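Local coordinates for Lmo0488 protein (Listeria monocytogenes serovar 1/2a, PDB 5TED) that binds shikimate through its effector-binding domain, the part present here, and acts as a LysR-type regulator that activates transcription of protocatechuate biosynthesis genes, at residues F55-C60 and K194-F199; S104-S109 and G143-D148; T139-L144 and G150-P155. All coordinates share one frame; numbering follows the deposited sequence.

Interaction 1: F55-C60 and K194-F199; sequences FDLAIC and KAFKDF
Leu57, at the start of strand 57-60, faces Lys197 on the C-terminal helix 191-208, and their CA atoms lie 7.7 Å apart. This is the closest CA pair of the two segments. The helix packs over the sheet in one lobe of the LysR effector-binding domain, which has the periplasmic-binding-protein fold. Leu57 CB points toward the helix. Its chi1 of -57° sets CG beside the backbone N, and the CD1 methyl does the touching. CD1 comes to 3.7 Å from Phe196 CD2, at the edge of the ring and near its plane. The same methyl sits 4.2 Å from Lys197 CB, so it rests where two successive helix residues meet. The rest of the Lys197 side chain is extended and leads away from the strand. Its NZ forms a salt bridge with Glu70 and a hydrogen bond with Ser183. The Phe196 ring also meets Phe25 and Phe36 edge-to-face. Leu57 itself is held in the sheet by backbone bonding with Gly8. The contact between the segments is therefore purely apolar. A leucine methyl and a ring edge join helix to sheet, and the lysine contributes its aliphatic base while its charge is paired elsewhere.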
ATOM      1  N   PHE A  55      13.898  -0.835  12.695  1.00 20.09           N
ATOM      2  CA  PHE A  55      13.862  -2.153  12.078  1.00 14.71           C
ATOM      3  C   PHE A  55      15.125  -2.921  12.463  1.00 16.62           C
ATOM      4  O   PHE A  55      16.225  -2.355  12.480  1.00 19.57           O
ATOM      5  CB  PHE A  55      13.783  -2.062  10.531  1.00 12.81           C
ATOM      6  CG  PHE A  55      12.685  -1.169  10.009  1.00 19.18           C
ATOM      7  CD1 PHE A  55      11.541  -0.932  10.748  1.00 17.10           C
ATOM      8  CD2 PHE A  55      12.811  -0.557   8.762  1.00 19.76           C
ATOM      9  CE1 PHE A  55      10.526  -0.101  10.257  1.00 18.27           C
ATOM     10  CE2 PHE A  55      11.818   0.274   8.274  1.00 21.81           C
ATOM     11  CZ  PHE A  55      10.667   0.500   9.015  1.00 22.78           C
ATOM     12  N   ASP A  56      14.961  -4.206  12.790  1.00 19.32           N
ATOM     13  CA  ASP A  56      16.101  -5.113  12.938  1.00 20.09           C
ATOM     14  C   ASP A  56      16.667  -5.510  11.577  1.00 19.52           C
ATOM     15  O   ASP A  56      17.882  -5.690  11.424  1.00 15.20           O
ATOM     16  CB  ASP A  56      15.683  -6.361  13.714  1.00 18.76           C
ATOM     17  CG  ASP A  56      15.199  -6.037  15.112  1.00 27.32           C
ATOM     18  OD1 ASP A  56      15.986  -5.422  15.869  1.00 26.52           O
ATOM     19  OD2 ASP A  56      14.039  -6.387  15.446  1.00 18.47           O
ATOM     20  N   LEU A  57      15.789  -5.669  10.591  1.00 14.54           N
ATOM     21  CA  LEU A  57      16.148  -6.098   9.245  1.00 13.43           C
ATOM     22  C   LEU A  57      15.215  -5.402   8.269  1.00 11.88           C
ATOM     23  O   LEU A  57      14.081  -5.068   8.619  1.00 20.78           O
ATOM     24  CB  LEU A  57      16.001  -7.614   9.053  1.00 13.30           C
ATOM     25  CG  LEU A  57      16.763  -8.564   9.987  1.00 17.18           C
ATOM     26  CD1 LEU A  57      16.290 -10.006   9.836  1.00 18.07           C
ATOM     27  CD2 LEU A  57      18.258  -8.457   9.736  1.00 12.88           C
ATOM     28  N   ALA A  58      15.671  -5.235   7.029  1.00 12.36           N
ATOM     29  CA  ALA A  58      14.816  -4.647   6.013  1.00 18.00           C
ATOM     30  C   ALA A  58      14.952  -5.428   4.715  1.00 15.25           C
ATOM     31  O   ALA A  58      15.959  -6.091   4.467  1.00 17.43           O
ATOM     32  CB  ALA A  58      15.143  -3.172   5.775  1.00 17.76           C
ATOM     33  N   ILE A  59      13.903  -5.365   3.906  1.00 15.91           N
ATOM     34  CA  ILE A  59      13.900  -5.899   2.555  1.00 15.11           C
ATOM     35  C   ILE A  59      13.601  -4.735   1.621  1.00 17.70           C
ATOM     36  O   ILE A  59      12.500  -4.160   1.679  1.00 11.47           O
ATOM     37  CB  ILE A  59      12.856  -7.016   2.386  1.00 10.82           C
ATOM     38  CG1 ILE A  59      13.149  -8.174   3.365  1.00 11.43           C
ATOM     39  CG2 ILE A  59      12.824  -7.472   0.914  1.00 14.77           C
ATOM     40  CD1 ILE A  59      12.064  -9.276   3.394  1.00 12.27           C
ATOM     41  N   CYS A  60      14.563  -4.382   0.768  1.00 13.11           N
ATOM     42  CA  CYS A  60      14.410  -3.150  -0.008  1.00 15.25           C
ATOM     43  C   CYS A  60      15.376  -3.146  -1.196  1.00 15.03           C
ATOM     44  O   CYS A  60      16.064  -4.135  -1.475  1.00 16.58           O
ATOM     45  CB  CYS A  60      14.618  -1.920   0.890  1.00 15.19           C
ATOM     46  SG  CYS A  60      16.300  -1.771   1.516  1.00 18.90           S
ATOM     47  N   LYS A 194      19.085 -12.981  13.660  1.00 21.88           N
ATOM     48  CA  LYS A 194      20.103 -13.721  12.929  1.00 22.08           C
ATOM     49  C   LYS A 194      19.532 -15.001  12.335  1.00 21.04           C
ATOM     50  O   LYS A 194      19.783 -15.322  11.170  1.00 19.46           O
ATOM     51  CB  LYS A 194      21.284 -14.009  13.858  1.00 26.74           C
ATOM     52  CG  LYS A 194      22.297 -15.000  13.314  1.00 44.47           C
ATOM     53  CD  LYS A 194      23.065 -14.442  12.127  1.00 56.68           C
ATOM     54  CE  LYS A 194      24.171 -15.397  11.684  1.00 63.35           C
ATOM     55  NZ  LYS A 194      24.727 -15.014  10.353  1.00 63.26           N
ATOM     56  N   ALA A 195      18.736 -15.734  13.108  1.00 17.64           N
ATOM     57  CA  ALA A 195      18.142 -16.948  12.576  1.00 21.59           C
ATOM     58  C   ALA A 195      17.279 -16.628  11.367  1.00 19.57           C
ATOM     59  O   ALA A 195      17.341 -17.327  10.352  1.00 19.80           O
ATOM     60  CB  ALA A 195      17.327 -17.667  13.653  1.00 20.20           C
ATOM     61  N   PHE A 196      16.500 -15.543  11.441  1.00 13.84           N
ATOM     62  CA  PHE A 196      15.658 -15.192  10.308  1.00 12.20           C
ATOM     63  C   PHE A 196      16.471 -14.709   9.111  1.00 21.90           C
ATOM     64  O   PHE A 196      16.150 -15.048   7.965  1.00 19.27           O
ATOM     65  CB  PHE A 196      14.639 -14.132  10.698  1.00 11.99           C
ATOM     66  CG  PHE A 196      13.697 -13.800   9.582  1.00 11.52           C
ATOM     67  CD1 PHE A 196      12.666 -14.673   9.260  1.00 15.45           C
ATOM     68  CD2 PHE A 196      13.854 -12.632   8.842  1.00 16.04           C
ATOM     69  CE1 PHE A 196      11.790 -14.394   8.225  1.00 10.93           C
ATOM     70  CE2 PHE A 196      12.978 -12.333   7.804  1.00 17.09           C
ATOM     71  CZ  PHE A 196      11.951 -13.222   7.488  1.00 11.86           C
ATOM     72  N   LYS A 197      17.495 -13.886   9.349  1.00 24.25           N
ATOM     73  CA  LYS A 197      18.344 -13.432   8.252  1.00 20.35           C
ATOM     74  C   LYS A 197      18.946 -14.615   7.504  1.00 15.67           C
ATOM     75  O   LYS A 197      18.843 -14.701   6.275  1.00 16.45           O
ATOM     76  CB  LYS A 197      19.447 -12.514   8.778  1.00 15.66           C
ATOM     77  CG  LYS A 197      20.400 -11.982   7.699  1.00 14.69           C
ATOM     78  CD  LYS A 197      21.575 -11.223   8.339  1.00 21.32           C
ATOM     79  CE  LYS A 197      22.517 -10.657   7.287  1.00 23.00           C
ATOM     80  NZ  LYS A 197      23.601  -9.870   7.945  1.00 27.89           N
ATOM     81  N   ASP A 198      19.589 -15.534   8.232  1.00 20.57           N
ATOM     82  CA  ASP A 198      20.201 -16.691   7.583  1.00 24.01           C
ATOM     83  C   ASP A 198      19.162 -17.535   6.851  1.00 15.91           C
ATOM     84  O   ASP A 198      19.392 -17.981   5.717  1.00 19.96           O
ATOM     85  CB  ASP A 198      20.935 -17.551   8.613  1.00 22.07           C
ATOM     86  CG  ASP A 198      22.159 -16.861   9.199  1.00 30.36           C
ATOM     87  OD1 ASP A 198      22.603 -15.831   8.644  1.00 34.72           O
ATOM     88  OD2 ASP A 198      22.693 -17.373  10.207  1.00 35.24           O
ATOM     89  N   PHE A 199      18.019 -17.775   7.490  1.00 16.07           N
ATOM     90  CA  PHE A 199      16.960 -18.533   6.837  1.00 12.27           C
ATOM     91  C   PHE A 199      16.528 -17.877   5.536  1.00 11.96           C
ATOM     92  O   PHE A 199      16.402 -18.544   4.495  1.00 12.59           O
ATOM     93  CB  PHE A 199      15.760 -18.687   7.768  1.00 16.00           C
ATOM     94  CG  PHE A 199      14.509 -19.051   7.041  1.00 22.29           C
ATOM     95  CD1 PHE A 199      14.220 -20.366   6.761  1.00 24.45           C
ATOM     96  CD2 PHE A 199      13.622 -18.068   6.644  1.00 21.48           C
ATOM     97  CE1 PHE A 199      13.071 -20.701   6.064  1.00 26.33           C
ATOM     98  CE2 PHE A 199      12.473 -18.390   5.960  1.00 24.89           C
ATOM     99  CZ  PHE A 199      12.194 -19.708   5.673  1.00 23.30           C
TER

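Interaction 2: S104-S109 and G143-D148; sequences SYIFFS and GLVSVD. With SKM ((3R,4S,5R)-3,4,5-trihydroxycyclohex-1-ene-1-carboxylic acid), chain D.
Ile106 reaches Leu144 and Val145 because its chi1 of -63° places CG1 beside the backbone N, with CD1 directed at the helix. The setting is one of the two alpha/beta lobes of a periplasmic-binding-protein-like fold. Here strand 104-108 pairs in parallel with strand 130-135, and helix 138-146 packs against it. CD1 of Ile106 does nearly all the touching. It lies 3.5 Å from Leu144 CB, which is tighter than usual for two carbons. It is also 3.6 Å from the backbone N of Val145, so the methyl presses on the helix backbone itself. Val145 has CG1 anti to its backbone N, chi1 179°. CG2 then stands beside the backbone N, anti to the carbonyl carbon, and lies 3.7 Å from Ile106 CD1. All three residues are buried. Cys133 and Val135 of the neighbouring strand also pack on Ile106. Leu144 additionally meets Phe38 of the second subunit, so this helix is part of the dimer contact. The helix ends in a Schellman motif with Asp148, at positive phi, as its C-prime residue. Asp148 N bonds to Val145 O, and Tyr149 N to Leu144 O. At the far end of the strand Phe108 lines the shikimate pocket. The shikimate hydroxyl oxygen O7 lies oblique to its ring, 3.4 Å from Phe108 CD1.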
ATOM      1  N   SER A 104       2.225   9.527 -21.812  1.00 26.32           N
ATOM      2  CA  SER A 104       2.388  10.115 -20.484  1.00 26.85           C
ATOM      3  C   SER A 104       2.442   9.046 -19.388  1.00 23.34           C
ATOM      4  O   SER A 104       1.567   8.173 -19.307  1.00 18.85           O
ATOM      5  CB  SER A 104       1.253  11.098 -20.192  1.00 22.66           C
ATOM      6  OG  SER A 104       1.405  11.640 -18.894  1.00 26.20           O
ATOM      7  N   TYR A 105       3.442   9.152 -18.508  1.00 19.42           N
ATOM      8  CA  TYR A 105       3.672   8.165 -17.466  1.00 22.52           C
ATOM      9  C   TYR A 105       3.038   8.561 -16.144  1.00 18.88           C
ATOM     10  O   TYR A 105       2.969   9.740 -15.779  1.00 18.63           O
ATOM     11  CB  TYR A 105       5.167   7.963 -17.226  1.00 24.00           C
ATOM     12  CG  TYR A 105       5.768   6.887 -18.079  1.00 19.47           C
ATOM     13  CD1 TYR A 105       6.193   7.168 -19.377  1.00 20.40           C
ATOM     14  CD2 TYR A 105       5.925   5.594 -17.592  1.00 16.21           C
ATOM     15  CE1 TYR A 105       6.743   6.187 -20.177  1.00 21.16           C
ATOM     16  CE2 TYR A 105       6.486   4.608 -18.373  1.00 19.70           C
ATOM     17  CZ  TYR A 105       6.903   4.915 -19.660  1.00 17.77           C
ATOM     18  OH  TYR A 105       7.435   3.938 -20.438  1.00 20.65           O
ATOM     19  N   ILE A 106       2.593   7.534 -15.431  1.00 18.49           N
ATOM     20  CA  ILE A 106       2.419   7.561 -13.987  1.00 16.48           C
ATOM     21  C   ILE A 106       3.733   7.004 -13.455  1.00 22.55           C
ATOM     22  O   ILE A 106       4.001   5.803 -13.563  1.00 20.73           O
ATOM     23  CB  ILE A 106       1.223   6.718 -13.543  1.00 16.16           C
ATOM     24  CG1 ILE A 106      -0.074   7.297 -14.122  1.00 24.11           C
ATOM     25  CG2 ILE A 106       1.176   6.619 -12.013  1.00 15.89           C
ATOM     26  CD1 ILE A 106      -1.075   6.240 -14.470  1.00 24.77           C
ATOM     27  N   PHE A 107       4.579   7.889 -12.940  1.00 18.94           N
ATOM     28  CA  PHE A 107       5.965   7.596 -12.603  1.00 16.68           C
ATOM     29  C   PHE A 107       6.123   7.394 -11.102  1.00 23.44           C
ATOM     30  O   PHE A 107       5.359   7.945 -10.305  1.00 20.48           O
ATOM     31  CB  PHE A 107       6.865   8.753 -13.062  1.00 20.19           C
ATOM     32  CG  PHE A 107       8.121   8.321 -13.784  1.00 22.27           C
ATOM     33  CD1 PHE A 107       8.053   7.758 -15.041  1.00 19.00           C
ATOM     34  CD2 PHE A 107       9.374   8.524 -13.213  1.00 22.60           C
ATOM     35  CE1 PHE A 107       9.213   7.388 -15.722  1.00 24.22           C
ATOM     36  CE2 PHE A 107      10.529   8.148 -13.872  1.00 21.92           C
ATOM     37  CZ  PHE A 107      10.447   7.575 -15.134  1.00 24.30           C
ATOM     38  N   PHE A 108       7.110   6.583 -10.716  1.00 21.37           N
ATOM     39  CA  PHE A 108       7.429   6.447  -9.299  1.00 21.95           C
ATOM     40  C   PHE A 108       8.070   7.721  -8.769  1.00 19.52           C
ATOM     41  O   PHE A 108       8.905   8.337  -9.438  1.00 19.68           O
ATOM     42  CB  PHE A 108       8.377   5.270  -9.066  1.00 16.98           C
ATOM     43  CG  PHE A 108       7.686   3.931  -9.065  1.00 18.95           C
ATOM     44  CD1 PHE A 108       6.831   3.575  -8.039  1.00 18.79           C
ATOM     45  CD2 PHE A 108       7.866   3.043 -10.122  1.00 17.84           C
ATOM     46  CE1 PHE A 108       6.175   2.346  -8.049  1.00 20.12           C
ATOM     47  CE2 PHE A 108       7.214   1.825 -10.136  1.00 18.45           C
ATOM     48  CZ  PHE A 108       6.375   1.474  -9.101  1.00 13.16           C
ATOM     49  N   SER A 109       7.686   8.112  -7.554  1.00 19.86           N
ATOM     50  CA  SER A 109       8.284   9.281  -6.917  1.00 27.36           C
ATOM     51  C   SER A 109       9.740   9.004  -6.547  1.00 24.84           C
ATOM     52  O   SER A 109      10.209   7.867  -6.566  1.00 17.77           O
ATOM     53  CB  SER A 109       7.508   9.668  -5.660  1.00 23.82           C
ATOM     54  OG  SER A 109       7.509   8.583  -4.758  1.00 37.76           O
ATOM     55  N   GLY A 143      -3.879   1.391 -10.325  1.00 12.84           N
ATOM     56  CA  GLY A 143      -5.209   1.981 -10.243  1.00 13.45           C
ATOM     57  C   GLY A 143      -5.398   3.092 -11.259  1.00 14.94           C
ATOM     58  O   GLY A 143      -6.407   3.138 -11.969  1.00 17.74           O
ATOM     59  N   LEU A 144      -4.408   3.983 -11.370  1.00 14.76           N
ATOM     60  CA  LEU A 144      -4.506   5.089 -12.321  1.00 19.05           C
ATOM     61  C   LEU A 144      -4.321   4.613 -13.759  1.00 14.50           C
ATOM     62  O   LEU A 144      -4.966   5.154 -14.672  1.00 15.23           O
ATOM     63  CB  LEU A 144      -3.494   6.184 -11.973  1.00 15.94           C
ATOM     64  CG  LEU A 144      -3.806   6.955 -10.682  1.00 18.87           C
ATOM     65  CD1 LEU A 144      -2.570   7.702 -10.224  1.00 12.43           C
ATOM     66  CD2 LEU A 144      -4.963   7.924 -10.912  1.00 20.21           C
ATOM     67  N   VAL A 145      -3.473   3.601 -13.994  1.00 16.51           N
ATOM     68  CA  VAL A 145      -3.360   3.084 -15.359  1.00 13.76           C
ATOM     69  C   VAL A 145      -4.695   2.520 -15.807  1.00 16.64           C
ATOM     70  O   VAL A 145      -5.105   2.688 -16.961  1.00 17.40           O
ATOM     71  CB  VAL A 145      -2.255   2.014 -15.481  1.00 14.99           C
ATOM     72  CG1 VAL A 145      -2.220   1.507 -16.922  1.00 14.39           C
ATOM     73  CG2 VAL A 145      -0.913   2.571 -15.118  1.00 17.13           C
ATOM     74  N   SER A 146      -5.412   1.878 -14.877  1.00 17.67           N
ATOM     75  CA  SER A 146      -6.670   1.214 -15.182  1.00 23.65           C
ATOM     76  C   SER A 146      -7.749   2.186 -15.655  1.00 25.32           C
ATOM     77  O   SER A 146      -8.674   1.768 -16.366  1.00 20.45           O
ATOM     78  CB  SER A 146      -7.153   0.470 -13.932  1.00 20.21           C
ATOM     79  OG  SER A 146      -8.130  -0.499 -14.253  1.00 31.02           O
ATOM     80  N   VAL A 147      -7.655   3.463 -15.293  1.00 17.24           N
ATOM     81  CA  VAL A 147      -8.562   4.477 -15.817  1.00 19.07           C
ATOM     82  C   VAL A 147      -7.910   5.259 -16.957  1.00 22.43           C
ATOM     83  O   VAL A 147      -8.367   6.347 -17.312  1.00 20.08           O
ATOM     84  CB  VAL A 147      -9.086   5.409 -14.709  1.00 22.64           C
ATOM     85  CG1 VAL A 147      -9.912   4.615 -13.682  1.00 16.58           C
ATOM     86  CG2 VAL A 147      -7.952   6.136 -14.023  1.00 19.36           C
ATOM     87  N   ASP A 148      -6.826   4.724 -17.522  1.00 21.01           N
ATOM     88  CA  ASP A 148      -6.128   5.331 -18.653  1.00 16.35           C
ATOM     89  C   ASP A 148      -5.707   6.763 -18.349  1.00 23.10           C
ATOM     90  O   ASP A 148      -5.700   7.628 -19.231  1.00 25.98           O
ATOM     91  CB  ASP A 148      -6.968   5.247 -19.937  1.00 22.23           C
ATOM     92  CG  ASP A 148      -6.143   5.484 -21.207  1.00 26.70           C
ATOM     93  OD1 ASP A 148      -4.911   5.351 -21.164  1.00 24.49           O
ATOM     94  OD2 ASP A 148      -6.737   5.790 -22.256  1.00 29.77           O
TER
HETATM   95  O12 SKM D 401       6.627  -0.445  -4.002  1.00 15.27           O
HETATM   96  C8  SKM D 401       7.036   0.626  -4.848  1.00 15.96           C
HETATM   97  C6  SKM D 401       7.543   1.677  -4.124  1.00 13.02           C
HETATM   98  O7  SKM D 401       7.960   2.743  -4.976  1.00 16.36           O
HETATM   99  C5  SKM D 401       8.872   1.281  -3.227  1.00 12.35           C
HETATM  100  C4  SKM D 401       9.905   0.592  -4.010  1.00 17.90           C
HETATM  101  C1  SKM D 401      11.359   0.504  -3.523  1.00 17.30           C
HETATM  102  O2  SKM D 401      11.761   1.325  -2.649  1.00 19.67           O
HETATM  103  O3  SKM D 401      12.142  -0.368  -4.009  1.00 18.72           O
HETATM  104  C10 SKM D 401       9.483  -0.142  -5.371  1.00 13.27           C
HETATM  105  C9  SKM D 401       8.186   0.054  -5.941  1.00 16.11           C
HETATM  106  O11 SKM D 401       7.747  -1.147  -6.439  1.00 14.29           O

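Interaction 3: T139-L144 and G150-P155; sequences TAMVGL and GISIMP
Met141 and Met154 face each other between helix 138-146 and strand 152-155, in a helix-loop-strand unit of the periplasmic-binding-protein-like fold. The chain turns back after the helix, so helix 139-144 and strand 152-155 run roughly antiparallel, with 142° between their N-to-C directions. Their axes approach to 9.6 Å.

The apolar packing centres on the two methionines. Their chains lie alongside, each running from its own backbone toward the other's, and each turns at its last torsion. Met141 CG lies anti to the backbone N, chi1 177°, which carries the side chain out from the helix toward the strand. Its SD comes to 3.8 Å from Met154 CB. Met154 reaches back, and its SD lies 4.0 Å from Met141 SD. The methyl CE of Met154 continues to the next helix residue, 4.3 Å from Val142 CB. Met141 also packs on Ile106 and Phe108 of strand 104-108, so it touches both strands from the helix. Phe108 and Pro155 both belong to the shikimate pocket. The Met154 side chain is about 6 Å from the ligand and probably backs these pocket residues.

No backbone bond joins helix to strand here. In the helix Gly143 N bonds to Thr139 O. On the strand, Ser152 pairs with Val82 and Met154 with Val80 of strand 69-84, which fixes the strand that carries Met154. Near the turn, Leu144 O and Gly150 N are 4.2 Å apart, and this is only a close approach.

The polar side chain at the interface is Ser152, whose contact with Met141 is simple packing. Its CB and OG both lie beside the thioether chain, with Ser152 CB 3.7 Å from Met141 CG.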
ATOM      1  N   THR A 139      -0.263  -0.208  -5.913  1.00 11.02           N
ATOM      2  CA  THR A 139      -1.675  -0.331  -6.262  1.00 14.44           C
ATOM      3  C   THR A 139      -2.236   1.009  -6.723  1.00 13.25           C
ATOM      4  O   THR A 139      -3.076   1.032  -7.627  1.00 12.44           O
ATOM      5  CB  THR A 139      -2.498  -0.915  -5.106  1.00 17.86           C
ATOM      6  OG1 THR A 139      -2.660   0.064  -4.089  1.00 20.48           O
ATOM      7  CG2 THR A 139      -1.767  -2.101  -4.502  1.00 10.64           C
ATOM      8  N   ALA A 140      -1.751   2.130  -6.159  1.00 12.46           N
ATOM      9  CA  ALA A 140      -2.160   3.446  -6.654  1.00 15.18           C
ATOM     10  C   ALA A 140      -1.735   3.641  -8.107  1.00 20.31           C
ATOM     11  O   ALA A 140      -2.436   4.297  -8.889  1.00 16.59           O
ATOM     12  CB  ALA A 140      -1.575   4.552  -5.776  1.00 15.24           C
ATOM     13  N   MET A 141      -0.579   3.089  -8.484  1.00 13.35           N
ATOM     14  CA  MET A 141      -0.096   3.220  -9.855  1.00 15.56           C
ATOM     15  C   MET A 141      -0.978   2.447 -10.830  1.00 11.81           C
ATOM     16  O   MET A 141      -1.479   3.010 -11.809  1.00 16.48           O
ATOM     17  CB  MET A 141       1.358   2.750  -9.935  1.00 12.34           C
ATOM     18  CG  MET A 141       1.973   2.773 -11.352  1.00 16.03           C
ATOM     19  SD  MET A 141       3.766   2.516 -11.254  1.00 16.46           S
ATOM     20  CE  MET A 141       4.393   4.042 -10.598  1.00 13.50           C
ATOM     21  N   VAL A 142      -1.157   1.140 -10.606  1.00 14.38           N
ATOM     22  CA  VAL A 142      -1.994   0.400 -11.547  1.00 16.43           C
ATOM     23  C   VAL A 142      -3.444   0.891 -11.483  1.00 15.92           C
ATOM     24  O   VAL A 142      -4.167   0.867 -12.497  1.00 15.92           O
ATOM     25  CB  VAL A 142      -1.875  -1.118 -11.320  1.00 12.53           C
ATOM     26  CG1 VAL A 142      -2.401  -1.534  -9.955  1.00 16.31           C
ATOM     27  CG2 VAL A 142      -2.581  -1.869 -12.467  1.00 18.21           C
ATOM     28  N   GLY A 143      -3.879   1.391 -10.325  1.00 12.84           N
ATOM     29  CA  GLY A 143      -5.209   1.981 -10.243  1.00 13.45           C
ATOM     30  C   GLY A 143      -5.398   3.092 -11.259  1.00 14.94           C
ATOM     31  O   GLY A 143      -6.407   3.138 -11.969  1.00 17.74           O
ATOM     32  N   LEU A 144      -4.408   3.983 -11.370  1.00 14.76           N
ATOM     33  CA  LEU A 144      -4.506   5.089 -12.321  1.00 19.05           C
ATOM     34  C   LEU A 144      -4.321   4.613 -13.759  1.00 14.50           C
ATOM     35  O   LEU A 144      -4.966   5.154 -14.672  1.00 15.23           O
ATOM     36  CB  LEU A 144      -3.494   6.184 -11.973  1.00 15.94           C
ATOM     37  CG  LEU A 144      -3.806   6.955 -10.682  1.00 18.87           C
ATOM     38  CD1 LEU A 144      -2.570   7.702 -10.224  1.00 12.43           C
ATOM     39  CD2 LEU A 144      -4.963   7.924 -10.912  1.00 20.21           C
ATOM     40  N   GLY A 150      -2.687   7.271 -17.496  1.00 18.50           N
ATOM     41  CA  GLY A 150      -1.329   7.256 -18.003  1.00 19.69           C
ATOM     42  C   GLY A 150      -0.912   5.818 -18.221  1.00 23.34           C
ATOM     43  O   GLY A 150      -1.707   4.888 -18.052  1.00 15.40           O
ATOM     44  N   ILE A 151       0.350   5.640 -18.602  1.00 21.14           N
ATOM     45  CA  ILE A 151       0.964   4.317 -18.651  1.00 15.84           C
ATOM     46  C   ILE A 151       1.995   4.241 -17.530  1.00 17.26           C
ATOM     47  O   ILE A 151       2.327   5.239 -16.896  1.00 17.13           O
ATOM     48  CB  ILE A 151       1.612   4.009 -20.016  1.00 19.49           C
ATOM     49  CG1 ILE A 151       2.825   4.915 -20.269  1.00 17.16           C
ATOM     50  CG2 ILE A 151       0.574   4.081 -21.151  1.00 23.40           C
ATOM     51  CD1 ILE A 151       3.623   4.490 -21.524  1.00 19.91           C
ATOM     52  N   SER A 152       2.545   3.046 -17.313  1.00 15.06           N
ATOM     53  CA  SER A 152       3.571   2.953 -16.280  1.00 18.33           C
ATOM     54  C   SER A 152       4.573   1.851 -16.610  1.00 21.42           C
ATOM     55  O   SER A 152       4.292   0.942 -17.390  1.00 19.16           O
ATOM     56  CB  SER A 152       2.943   2.706 -14.900  1.00 21.50           C
ATOM     57  OG  SER A 152       2.544   1.351 -14.767  1.00 24.39           O
ATOM     58  N   ILE A 153       5.760   1.965 -16.007  1.00 15.81           N
ATOM     59  CA  ILE A 153       6.714   0.867 -15.887  1.00 18.77           C
ATOM     60  C   ILE A 153       6.795   0.504 -14.410  1.00 19.25           C
ATOM     61  O   ILE A 153       6.984   1.384 -13.565  1.00 16.56           O
ATOM     62  CB  ILE A 153       8.095   1.255 -16.438  1.00 19.21           C
ATOM     63  CG1 ILE A 153       9.109   0.128 -16.227  1.00 22.12           C
ATOM     64  CG2 ILE A 153       8.601   2.519 -15.758  1.00 23.17           C
ATOM     65  CD1 ILE A 153      10.464   0.401 -16.883  1.00 16.13           C
ATOM     66  N   MET A 154       6.640  -0.776 -14.089  1.00 14.66           N
ATOM     67  CA  MET A 154       6.529  -1.184 -12.691  1.00 12.89           C
ATOM     68  C   MET A 154       6.846  -2.669 -12.596  1.00 17.03           C
ATOM     69  O   MET A 154       6.921  -3.357 -13.615  1.00 14.33           O
ATOM     70  CB  MET A 154       5.129  -0.886 -12.128  1.00 18.75           C
ATOM     71  CG  MET A 154       4.009  -1.639 -12.805  1.00 14.95           C
ATOM     72  SD  MET A 154       2.344  -1.047 -12.374  1.00 17.69           S
ATOM     73  CE  MET A 154       2.358  -1.250 -10.588  1.00 17.03           C
ATOM     74  N   PRO A 155       7.026  -3.193 -11.382  1.00 13.85           N
ATOM     75  CA  PRO A 155       7.267  -4.635 -11.237  1.00 20.37           C
ATOM     76  C   PRO A 155       6.044  -5.433 -11.652  1.00 18.45           C
ATOM     77  O   PRO A 155       4.906  -5.046 -11.382  1.00 14.59           O
ATOM     78  CB  PRO A 155       7.547  -4.815  -9.734  1.00 21.89           C
ATOM     79  CG  PRO A 155       7.669  -3.473  -9.156  1.00 18.54           C
ATOM     80  CD  PRO A 155       6.960  -2.507 -10.083  1.00 17.85           C
TER

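Overall arrangement
Interactions 2 and 3 belong to one lobe and interaction 1 to the other. The centres of interactions 2 and 3 are about 4 Å apart. They share Gly143 and Leu144 of helix 138-146, so the helix meets both strands. Probable backbone hydrogen bonds tie the two strand segments: Ile106 N to Ile151 O, 2.7 Å, and Ser104 O to Ile151 N, 2.9 Å. Interaction 1 lies on the opposite side of the chain's centre, its centre about 32 Å from that of interaction 2 and 29 Å from that of interaction 3. Shikimate binds between the lobes. Phe108, Pro155 and Asp138 contact it from the lobe of interactions 2 and 3, and Thr43 and Ser61 hydrogen-bond to it near strand 57-60.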